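Local coordinates for putative sugar kinase PH1459 (Pyrococcus horikoshii, PDB 3EWM), which probably transfers a phosphate from ATP to a sugar such as fructose, as a pfkB-family carbohydrate kinase, at residues V107-M112 against S132-R137; G8-D13 against L52-G57; A125-F130 against L156-V161; M112-I117 against R141-K146. All blocks are in the same frame, centred on the assembly; numbering follows the deposited sequence.

Contact 1: V107-M112 against S132-R137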
# COMPACT_ATOMS: atom_id res chain seq x y z
N VAL A 107 -8.97 0.41 -0.80
CA VAL A 107 -8.42 -0.31 -1.91
C VAL A 107 -9.57 -1.00 -2.65
O VAL A 107 -10.70 -1.04 -2.16
CB VAL A 107 -7.38 -1.36 -1.45
CG1 VAL A 107 -6.11 -0.67 -0.90
CG2 VAL A 107 -8.01 -2.31 -0.42
N ALA A 108 -9.24 -1.55 -3.81
CA ALA A 108 -10.24 -1.96 -4.78
C ALA A 108 -11.14 -3.08 -4.27
O ALA A 108 -12.35 -3.05 -4.54
CB ALA A 108 -9.56 -2.37 -6.07
N TYR A 109 -10.58 -4.04 -3.52
CA TYR A 109 -11.39 -5.21 -3.14
C TYR A 109 -12.48 -4.86 -2.12
O TYR A 109 -13.44 -5.62 -1.97
CB TYR A 109 -10.54 -6.41 -2.67
CG TYR A 109 -9.80 -6.19 -1.38
CD1 TYR A 109 -10.47 -6.23 -0.16
CD2 TYR A 109 -8.43 -5.97 -1.39
CE1 TYR A 109 -9.80 -6.05 1.03
CE2 TYR A 109 -7.74 -5.77 -0.20
CZ TYR A 109 -8.44 -5.81 1.00
OH TYR A 109 -7.75 -5.58 2.17
N PHE A 110 -12.32 -3.71 -1.47
CA PHE A 110 -13.31 -3.18 -0.53
C PHE A 110 -14.36 -2.31 -1.22
O PHE A 110 -15.32 -1.88 -0.59
CB PHE A 110 -12.63 -2.37 0.58
CG PHE A 110 -12.09 -3.19 1.72
CD1 PHE A 110 -12.87 -4.19 2.31
CD2 PHE A 110 -10.82 -2.93 2.25
CE1 PHE A 110 -12.39 -4.92 3.39
CE2 PHE A 110 -10.34 -3.65 3.35
CZ PHE A 110 -11.13 -4.65 3.92
N ASN A 111 -14.20 -2.13 -2.53
CA ASN A 111 -15.08 -1.28 -3.34
C ASN A 111 -16.01 -2.05 -4.30
O ASN A 111 -16.37 -1.54 -5.37
CB ASN A 111 -14.21 -0.30 -4.14
CG ASN A 111 -14.95 0.96 -4.54
OD1 ASN A 111 -15.85 1.43 -3.83
ND2 ASN A 111 -14.56 1.53 -5.67
N MSE A 112 -16.40 -3.28 -3.95
CA MSE A 112 -17.28 -4.06 -4.81
C MSE A 112 -18.72 -3.63 -4.67
O MSE A 112 -19.22 -3.45 -3.57
CB MSE A 112 -17.15 -5.56 -4.50
CG MSE A 112 -15.90 -6.16 -5.08
SE MSE A 112 -15.89 -8.09 -4.91
CE MSE A 112 -15.11 -8.07 -3.19
N SER A 132 -14.20 -13.15 6.56
CA SER A 132 -14.66 -11.94 7.23
C SER A 132 -13.94 -10.66 6.79
O SER A 132 -14.48 -9.57 6.93
CB SER A 132 -14.64 -12.11 8.74
OG SER A 132 -13.36 -11.89 9.27
N VAL A 133 -12.72 -10.80 6.27
CA VAL A 133 -11.90 -9.63 5.96
C VAL A 133 -12.61 -8.73 4.96
O VAL A 133 -12.65 -7.51 5.13
CB VAL A 133 -10.50 -10.04 5.48
CG1 VAL A 133 -9.77 -8.85 4.88
CG2 VAL A 133 -9.70 -10.67 6.66
N ILE A 134 -13.22 -9.33 3.96
CA ILE A 134 -13.93 -8.57 2.95
C ILE A 134 -15.03 -7.70 3.58
O ILE A 134 -15.34 -6.62 3.09
CB ILE A 134 -14.48 -9.47 1.82
CG1 ILE A 134 -14.99 -8.59 0.68
CG2 ILE A 134 -15.59 -10.39 2.31
CD1 ILE A 134 -13.93 -7.81 0.05
N LEU A 135 -15.58 -8.17 4.70
CA LEU A 135 -16.73 -7.55 5.33
C LEU A 135 -16.36 -6.31 6.13
O LEU A 135 -17.24 -5.62 6.64
CB LEU A 135 -17.46 -8.57 6.23
CG LEU A 135 -17.86 -9.90 5.59
CD1 LEU A 135 -18.44 -10.85 6.61
CD2 LEU A 135 -18.81 -9.69 4.36
N ALA A 136 -15.06 -6.03 6.23
CA ALA A 136 -14.59 -4.97 7.11
C ALA A 136 -14.98 -3.59 6.62
O ALA A 136 -15.07 -2.66 7.42
CB ALA A 136 -13.06 -5.07 7.34
N ARG A 137 -15.24 -3.46 5.31
CA ARG A 137 -15.57 -2.16 4.74
C ARG A 137 -16.69 -2.28 3.73
O ARG A 137 -16.80 -3.27 3.03
CB ARG A 137 -14.36 -1.55 4.02
CG ARG A 137 -13.14 -1.34 4.89
CD ARG A 137 -13.32 -0.15 5.84
NE ARG A 137 -12.10 0.04 6.62
CZ ARG A 137 -11.79 -0.64 7.71
NH1 ARG A 137 -12.60 -1.58 8.20
NH2 ARG A 137 -10.64 -0.40 8.33

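Contact 2: G8-D13 against L52-G57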
# COMPACT_ATOMS: atom_id res chain seq x y z
N GLY A 8 -14.10 -12.37 -2.18
CA GLY A 8 -13.56 -11.50 -1.14
C GLY A 8 -12.24 -10.89 -1.58
O GLY A 8 -12.01 -10.68 -2.77
N GLU A 9 -11.37 -10.66 -0.60
CA GLU A 9 -10.17 -9.89 -0.77
C GLU A 9 -9.16 -10.60 -1.66
O GLU A 9 -8.90 -11.80 -1.51
CB GLU A 9 -9.57 -9.50 0.59
CG GLU A 9 -9.00 -10.62 1.40
CD GLU A 9 -10.02 -11.37 2.24
OE1 GLU A 9 -11.24 -11.27 1.97
OE2 GLU A 9 -9.58 -12.11 3.15
N LEU A 10 -8.60 -9.83 -2.59
CA LEU A 10 -7.50 -10.27 -3.42
C LEU A 10 -6.54 -9.11 -3.39
O LEU A 10 -6.90 -7.96 -3.73
CB LEU A 10 -7.96 -10.59 -4.85
CG LEU A 10 -6.88 -10.79 -5.93
CD1 LEU A 10 -5.96 -11.97 -5.62
CD2 LEU A 10 -7.51 -10.93 -7.34
N LEU A 11 -5.32 -9.39 -2.95
CA LEU A 11 -4.39 -8.31 -2.65
C LEU A 11 -2.95 -8.72 -2.83
O LEU A 11 -2.64 -9.91 -2.95
CB LEU A 11 -4.62 -7.81 -1.20
CG LEU A 11 -4.70 -8.85 -0.07
CD1 LEU A 11 -3.34 -9.41 0.26
CD2 LEU A 11 -5.34 -8.24 1.18
N ILE A 12 -2.07 -7.71 -2.82
CA ILE A 12 -0.62 -7.92 -2.73
C ILE A 12 -0.21 -8.09 -1.27
O ILE A 12 -0.47 -7.22 -0.43
CB ILE A 12 0.19 -6.72 -3.34
CG1 ILE A 12 -0.21 -6.45 -4.80
CG2 ILE A 12 1.69 -6.97 -3.19
CD1 ILE A 12 0.30 -7.51 -5.80
N ASP A 13 0.39 -9.22 -0.95
CA ASP A 13 1.07 -9.34 0.33
C ASP A 13 2.48 -8.86 0.11
O ASP A 13 3.22 -9.38 -0.73
CB ASP A 13 1.12 -10.79 0.83
CG ASP A 13 -0.16 -11.24 1.48
OD1 ASP A 13 -0.96 -10.40 1.91
OD2 ASP A 13 -0.37 -12.46 1.59
N LEU A 52 -12.63 -16.96 -8.65
CA LEU A 52 -12.52 -15.95 -7.63
C LEU A 52 -13.23 -14.69 -8.08
O LEU A 52 -13.02 -14.18 -9.18
CB LEU A 52 -11.05 -15.66 -7.32
CG LEU A 52 -10.79 -14.53 -6.31
CD1 LEU A 52 -11.30 -14.90 -4.90
CD2 LEU A 52 -9.30 -14.23 -6.30
N ILE A 53 -14.11 -14.21 -7.21
CA ILE A 53 -14.77 -12.95 -7.42
C ILE A 53 -14.13 -11.95 -6.50
O ILE A 53 -14.14 -12.11 -5.27
CB ILE A 53 -16.28 -13.06 -7.15
CG1 ILE A 53 -16.94 -13.91 -8.25
CG2 ILE A 53 -16.94 -11.63 -7.04
CD1 ILE A 53 -18.14 -14.67 -7.76
N SER A 54 -13.56 -10.92 -7.10
CA SER A 54 -12.87 -9.91 -6.35
C SER A 54 -12.73 -8.66 -7.21
O SER A 54 -13.35 -8.55 -8.28
CB SER A 54 -11.50 -10.40 -5.89
OG SER A 54 -11.01 -9.52 -4.90
N LYS A 55 -11.93 -7.72 -6.72
CA LYS A 55 -11.78 -6.47 -7.43
C LYS A 55 -10.37 -6.00 -7.16
O LYS A 55 -9.92 -5.99 -6.00
CB LYS A 55 -12.81 -5.44 -6.93
CG LYS A 55 -13.11 -4.35 -7.95
CD LYS A 55 -14.26 -3.49 -7.48
CE LYS A 55 -14.53 -2.35 -8.44
NZ LYS A 55 -15.70 -1.54 -8.01
N VAL A 56 -9.67 -5.64 -8.23
CA VAL A 56 -8.31 -5.11 -8.11
C VAL A 56 -8.29 -3.74 -8.77
O VAL A 56 -9.27 -3.33 -9.41
CB VAL A 56 -7.25 -6.05 -8.77
CG1 VAL A 56 -7.15 -7.37 -8.00
CG2 VAL A 56 -7.59 -6.31 -10.23
N GLY A 57 -7.18 -3.03 -8.62
CA GLY A 57 -7.01 -1.76 -9.29
C GLY A 57 -6.64 -2.03 -10.73
O GLY A 57 -6.05 -3.06 -11.07
O HOH W 1 -7.53 -5.59 -4.74

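Contact 3: A125-F130 against L156-V161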
# COMPACT_ATOMS: atom_id res chain seq x y z
N ALA A 125 -21.66 -21.96 -9.10
CA ALA A 125 -20.90 -22.55 -7.99
C ALA A 125 -21.75 -23.52 -7.18
O ALA A 125 -22.90 -23.23 -6.85
CB ALA A 125 -20.37 -21.45 -7.08
N LYS A 126 -21.17 -24.67 -6.86
CA LYS A 126 -21.78 -25.59 -5.90
C LYS A 126 -21.44 -25.19 -4.47
O LYS A 126 -22.23 -25.41 -3.54
CB LYS A 126 -21.31 -27.02 -6.17
CG LYS A 126 -21.70 -27.55 -7.55
CD LYS A 126 -23.20 -27.66 -7.71
CE LYS A 126 -23.52 -28.37 -9.03
NZ LYS A 126 -24.98 -28.41 -9.28
N ILE A 127 -20.24 -24.63 -4.29
CA ILE A 127 -19.82 -24.05 -3.03
C ILE A 127 -19.33 -22.63 -3.29
O ILE A 127 -18.59 -22.39 -4.24
CB ILE A 127 -18.71 -24.85 -2.34
CG1 ILE A 127 -19.10 -26.33 -2.21
CG2 ILE A 127 -18.33 -24.21 -0.97
CD1 ILE A 127 -18.06 -27.17 -1.52
N VAL A 128 -19.78 -21.72 -2.44
CA VAL A 128 -19.27 -20.34 -2.45
C VAL A 128 -18.56 -20.05 -1.12
O VAL A 128 -19.11 -20.23 -0.04
CB VAL A 128 -20.37 -19.30 -2.72
CG1 VAL A 128 -19.83 -17.87 -2.61
CG2 VAL A 128 -20.96 -19.52 -4.10
N ASN A 129 -17.32 -19.60 -1.24
CA ASN A 129 -16.47 -19.41 -0.09
C ASN A 129 -16.24 -17.91 0.15
O ASN A 129 -15.90 -17.17 -0.77
CB ASN A 129 -15.14 -20.10 -0.37
CG ASN A 129 -14.09 -19.74 0.62
OD1 ASN A 129 -14.29 -19.88 1.83
ND2 ASN A 129 -12.96 -19.25 0.13
N PHE A 130 -16.45 -17.48 1.39
CA PHE A 130 -16.09 -16.11 1.78
C PHE A 130 -15.51 -16.07 3.19
O PHE A 130 -15.57 -17.06 3.94
CB PHE A 130 -17.27 -15.13 1.55
CG PHE A 130 -18.37 -15.21 2.58
CD1 PHE A 130 -18.66 -14.10 3.37
CD2 PHE A 130 -19.12 -16.37 2.75
CE1 PHE A 130 -19.70 -14.15 4.31
CE2 PHE A 130 -20.14 -16.43 3.70
CZ PHE A 130 -20.42 -15.32 4.48
N LEU A 156 -23.83 -24.38 -1.49
CA LEU A 156 -23.29 -24.40 -0.14
C LEU A 156 -22.42 -23.15 0.10
O LEU A 156 -21.68 -22.71 -0.77
CB LEU A 156 -22.46 -25.67 0.08
CG LEU A 156 -23.24 -26.97 -0.01
CD1 LEU A 156 -22.33 -28.17 0.15
CD2 LEU A 156 -24.36 -26.98 1.05
N ILE A 157 -22.55 -22.60 1.30
CA ILE A 157 -21.84 -21.41 1.68
C ILE A 157 -20.81 -21.77 2.73
O ILE A 157 -21.11 -22.44 3.71
CB ILE A 157 -22.82 -20.34 2.23
CG1 ILE A 157 -23.80 -19.90 1.14
CG2 ILE A 157 -22.06 -19.15 2.81
CD1 ILE A 157 -25.06 -19.32 1.68
N ALA A 158 -19.58 -21.34 2.51
CA ALA A 158 -18.50 -21.59 3.46
C ALA A 158 -17.89 -20.27 3.90
O ALA A 158 -17.67 -19.37 3.08
CB ALA A 158 -17.43 -22.50 2.83
N PHE A 159 -17.64 -20.15 5.20
CA PHE A 159 -17.20 -18.91 5.79
C PHE A 159 -16.02 -19.19 6.72
O PHE A 159 -16.15 -19.97 7.65
CB PHE A 159 -18.36 -18.23 6.53
CG PHE A 159 -18.00 -16.89 7.14
CD1 PHE A 159 -17.73 -15.79 6.34
CD2 PHE A 159 -17.93 -16.73 8.52
CE1 PHE A 159 -17.43 -14.55 6.89
CE2 PHE A 159 -17.62 -15.50 9.09
CZ PHE A 159 -17.37 -14.39 8.26
N ASP A 160 -14.88 -18.60 6.39
CA ASP A 160 -13.72 -18.59 7.25
C ASP A 160 -13.87 -17.33 8.09
O ASP A 160 -13.89 -16.22 7.58
CB ASP A 160 -12.47 -18.55 6.36
CG ASP A 160 -11.18 -18.51 7.14
OD1 ASP A 160 -11.19 -18.63 8.39
OD2 ASP A 160 -10.14 -18.34 6.48
N VAL A 161 -14.02 -17.51 9.40
CA VAL A 161 -14.22 -16.39 10.30
C VAL A 161 -13.01 -15.44 10.19
O VAL A 161 -13.17 -14.22 10.19
CB VAL A 161 -14.44 -16.90 11.76
CG1 VAL A 161 -14.49 -15.76 12.73
CG2 VAL A 161 -15.75 -17.74 11.82

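Contact 4: M112-I117 against R141-K146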
# COMPACT_ATOMS: atom_id res chain seq x y z
N MSE A 112 -16.40 -3.28 -3.95
CA MSE A 112 -17.28 -4.06 -4.81
C MSE A 112 -18.72 -3.63 -4.67
O MSE A 112 -19.22 -3.45 -3.57
CB MSE A 112 -17.15 -5.56 -4.50
CG MSE A 112 -15.90 -6.16 -5.08
SE MSE A 112 -15.89 -8.09 -4.91
CE MSE A 112 -15.11 -8.07 -3.19
N THR A 113 -19.38 -3.45 -5.80
CA THR A 113 -20.81 -3.18 -5.79
C THR A 113 -21.47 -4.35 -6.49
O THR A 113 -20.80 -5.21 -7.09
CB THR A 113 -21.15 -1.85 -6.51
OG1 THR A 113 -20.65 -1.91 -7.84
CG2 THR A 113 -20.50 -0.66 -5.79
N LEU A 114 -22.80 -4.39 -6.44
CA LEU A 114 -23.53 -5.48 -7.07
C LEU A 114 -23.25 -5.63 -8.57
O LEU A 114 -23.24 -6.74 -9.07
CB LEU A 114 -25.02 -5.32 -6.83
CG LEU A 114 -25.39 -5.59 -5.38
CD1 LEU A 114 -26.79 -5.07 -5.10
CD2 LEU A 114 -25.27 -7.08 -5.06
N ASN A 115 -22.99 -4.52 -9.24
CA ASN A 115 -22.61 -4.53 -10.65
C ASN A 115 -21.32 -5.28 -10.92
O ASN A 115 -21.13 -5.76 -12.03
CB ASN A 115 -22.44 -3.10 -11.17
CG ASN A 115 -23.53 -2.21 -10.71
OD1 ASN A 115 -23.35 -1.44 -9.75
ND2 ASN A 115 -24.68 -2.31 -11.36
N ASP A 116 -20.44 -5.38 -9.91
CA ASP A 116 -19.14 -6.02 -10.05
C ASP A 116 -19.21 -7.54 -9.96
O ASP A 116 -18.22 -8.24 -10.19
CB ASP A 116 -18.15 -5.50 -9.00
CG ASP A 116 -17.89 -4.01 -9.12
OD1 ASP A 116 -17.87 -3.49 -10.26
OD2 ASP A 116 -17.71 -3.35 -8.07
N ILE A 117 -20.38 -8.05 -9.60
CA ILE A 117 -20.55 -9.47 -9.35
C ILE A 117 -20.93 -10.17 -10.63
O ILE A 117 -21.91 -9.80 -11.31
CB ILE A 117 -21.61 -9.75 -8.25
CG1 ILE A 117 -21.25 -9.00 -6.95
CG2 ILE A 117 -21.82 -11.28 -8.04
CD1 ILE A 117 -19.84 -9.35 -6.39
N ARG A 141 -18.66 -5.10 1.95
CA ARG A 141 -19.43 -5.79 2.97
C ARG A 141 -20.88 -6.01 2.55
O ARG A 141 -21.35 -7.14 2.50
CB ARG A 141 -19.38 -5.05 4.30
CG ARG A 141 -20.38 -5.58 5.29
CD ARG A 141 -19.91 -5.30 6.68
NE ARG A 141 -20.38 -4.02 7.16
CZ ARG A 141 -19.62 -3.04 7.64
NH1 ARG A 141 -18.30 -3.16 7.70
NH2 ARG A 141 -20.20 -1.93 8.07
N GLU A 142 -21.59 -4.94 2.21
CA GLU A 142 -22.99 -5.08 1.85
C GLU A 142 -23.17 -5.91 0.59
O GLU A 142 -24.07 -6.73 0.52
CB GLU A 142 -23.67 -3.70 1.77
CG GLU A 142 -24.00 -3.23 3.16
CD GLU A 142 -24.46 -1.80 3.26
OE1 GLU A 142 -24.63 -1.36 4.42
OE2 GLU A 142 -24.64 -1.12 2.21
N THR A 143 -22.27 -5.71 -0.38
CA THR A 143 -22.31 -6.40 -1.64
C THR A 143 -22.15 -7.90 -1.42
O THR A 143 -22.96 -8.69 -1.91
CB THR A 143 -21.24 -5.87 -2.61
OG1 THR A 143 -21.54 -4.50 -2.94
CG2 THR A 143 -21.18 -6.71 -3.88
N VAL A 144 -21.11 -8.28 -0.67
CA VAL A 144 -20.84 -9.69 -0.41
C VAL A 144 -22.01 -10.29 0.36
O VAL A 144 -22.43 -11.39 0.05
CB VAL A 144 -19.48 -9.91 0.30
CG1 VAL A 144 -19.28 -11.37 0.73
CG2 VAL A 144 -18.35 -9.50 -0.64
N MSE A 145 -22.56 -9.56 1.33
CA MSE A 145 -23.66 -10.11 2.13
C MSE A 145 -24.85 -10.40 1.22
O MSE A 145 -25.51 -11.43 1.36
CB MSE A 145 -24.05 -9.19 3.29
CG MSE A 145 -23.00 -9.11 4.41
SE MSE A 145 -22.48 -10.90 5.04
CE MSE A 145 -24.16 -11.43 5.81
N LYS A 146 -25.11 -9.50 0.28
CA LYS A 146 -26.14 -9.73 -0.73
C LYS A 146 -25.87 -10.94 -1.61
O LYS A 146 -26.77 -11.72 -1.87
CB LYS A 146 -26.37 -8.46 -1.55
CG LYS A 146 -27.08 -7.41 -0.71
CD LYS A 146 -27.47 -6.18 -1.49
CE LYS A 146 -28.36 -5.32 -0.62
NZ LYS A 146 -27.60 -4.75 0.53

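Contact 1: V107-M112 against S132-R137
F110 lies with one face of its ring against the side chain of R137. CG of R137 sits over the centre of that face, 3.6 Å from the ring centroid and 4° off the ring normal, in a CH-pi contact. CE1 of Y109 lies over the opposite face, so the ring is sandwiched. The ring edge meets two backbone oxygens in its plane. CE1 of F110 is 3.1 Å from V133 O and 3.4 Å from I134 O. Packing is also tight at I134. CD1 of I134 is 3.5 Å from CE of the selenomethionine M112, closer than carbons usually sit, and the two side chains cross at about a right angle. The contact is looser at the far end of R137, a partly exposed residue. The guanidinium is nearly parallel to the F110 ring, but CZ of R137 is 5.9 Å from the ring centroid, at most a weak cation-pi attraction. The group itself is held elsewhere: NE forms a salt bridge with D105, and NH1 donates to A136 O. The contact joins the loops that follow strands 100-103 and 127-131. Its chemistry implies that carbon packing joins them, while the edge hydrogens of F110 probably help to balance the partial negative charge of the two carbonyl oxygens.

Contact 2: G8-D13 against L52-G57
S54 holds OG anti to its backbone N (chi1 -166°), and this carries the hydroxyl to G8. L10 also has CG anti to its backbone N (chi1 168°), on the side of V56, and its CD2 lies between V56 and L52. S54 OG donates to G8 O at 2.6 Å, in the plane of the carbonyl. Beside it, G8 N donates to I53 O at 3.1 Å. This backbone bond is fairly straight, with an N-H...O angle of 160°. The backbone of G8 is extended in a way that would press a CB against the preceding carbonyl oxygen. The contact lies where the chain leaves strand 3-7 of the large sheet, beside strand 49-57, and crosses to strand 11-16 of the small sheet. In pfkB kinases the large sheet belongs to the core domain and the small sheet typically forms a lid over the sugar site. L10 packs on strand 49-57 at the crossing. Its CD2 lies 3.6 Å from V56 CG1 and 3.9 Å from L52 CD2. L69 of helix 60-71 packs on L10 and L52. CB of L10 also touches S54 OG, at 3.2 Å. An alanine in place of S54 would probably leave G8 O without its hydroxyl donor and L10 CB without its neighbour OG. Further along, one water donates to both L10 O and K55 O, each at 2.7 Å. As the strands part, a hydroxyl and then a water thus take over from direct backbone pairing, so buried carbonyl oxygens keep their donors.

Contact 3: A125-F130 against L156-V161
F159 packs its CD1 onto a face of the F130 ring, on one side of two parallel strands. CG of F130 takes the crowded position between the backbone N and the carbonyl carbon (chi1 77°). F159 CD1 is the bump: it lies 3.2 Å above the plane of the F130 ring, over its centre. The ring planes meet obliquely, at 46°. I157 CG2 fits against the edge of the F130 ring, 3.4 Å from CE2. An alanine in place of F130 would probably open a gap beside I157 CG2 and F159 CD1 and leave the F159 ring less firmly held on that side. Strands 127-131 and 156-160 are the two ends of a beta-alpha-beta unit in the large sheet of this ribokinase-like fold. Its crossover helix 140-151 packs on V128, F130 and I157. Five backbone bonds join the strands in the parallel pattern, among them V128 N to L156 O at 2.7 Å and F130 N to A158 O at 2.8 Å. On the other side I127 CG1 rests against L156 CB at 4.1 Å. There the small A158 and its neighbour N129 receive L254 of helix 245-259. At the strand end, D160 OD1 forms a long, weak ion pair with K190, a residue that binds ATP.

Contact 4: M112-I117 against R141-K146
T143 points from helix 140-151 into the loop 112-117 and is the main residue of this contact on the helix side. The helix is the crossover of a beta-alpha-beta unit in the ribokinase-like fold, and the loop leads into helix 119-124. The two branches of T143 do different work. OG1 is anti to the carbonyl carbon (chi1 -66°) and donates to M112 O at 2.6 Å. It comes from above the carbonyl plane, 40° out of it. P139 O, just before the helix, is a second acceptor close to this hydroxyl, which has one proton to give. CG2 is anti to the backbone N and lies against the loop backbone, 3.5 Å from T113 C and 3.8 Å from I117 CG1. The I117 and T143 side chains slide past each other in opposite directions. I117 also reaches I53 of strand 49-57 and V122 of helix 119-124, so the methyl of T143 borders a buried apolar group. CE of the selenomethionine M112 touches V144 CG2 only loosely, at 4.4 Å. The loop holds its own shape beside the helix. D116 OD2 accepts a hydrogen bond from T113 N at 2.8 Å, met from above the carboxylate plane, and also pairs with K55 in a salt bridge. These two partners probably keep the carboxylate in its charged form. At the exposed end, L114 and K146 cross at about a right angle. The lysine chain bends only at chi4, beyond the touching carbons. CD2 of L114 meets K146 CB at 3.9 Å, and CD1 of L114 meets K146 CD at 3.8 Å.

In the fold
From the N terminus, contact 2 comes first. It closes a loop from the end of strand 3-7 to strand 49-57, and it is complete before the others begin. Contacts 1, 4 and 3 then open in turn, at 107-112, 112-117 and 125-130. They close in the same order, at 132-137, 141-146 and 156-161. The three therefore cross one another, and contacts 1 and 4 share M112. K55 ties contact 2 to both, reaching N111 O and D116. Contact 3 reaches contact 4 where F130 touches V144, and contact 1 through S132 and V161. Together they join the large sheet, its crossover helix and the loops beside the small sheet.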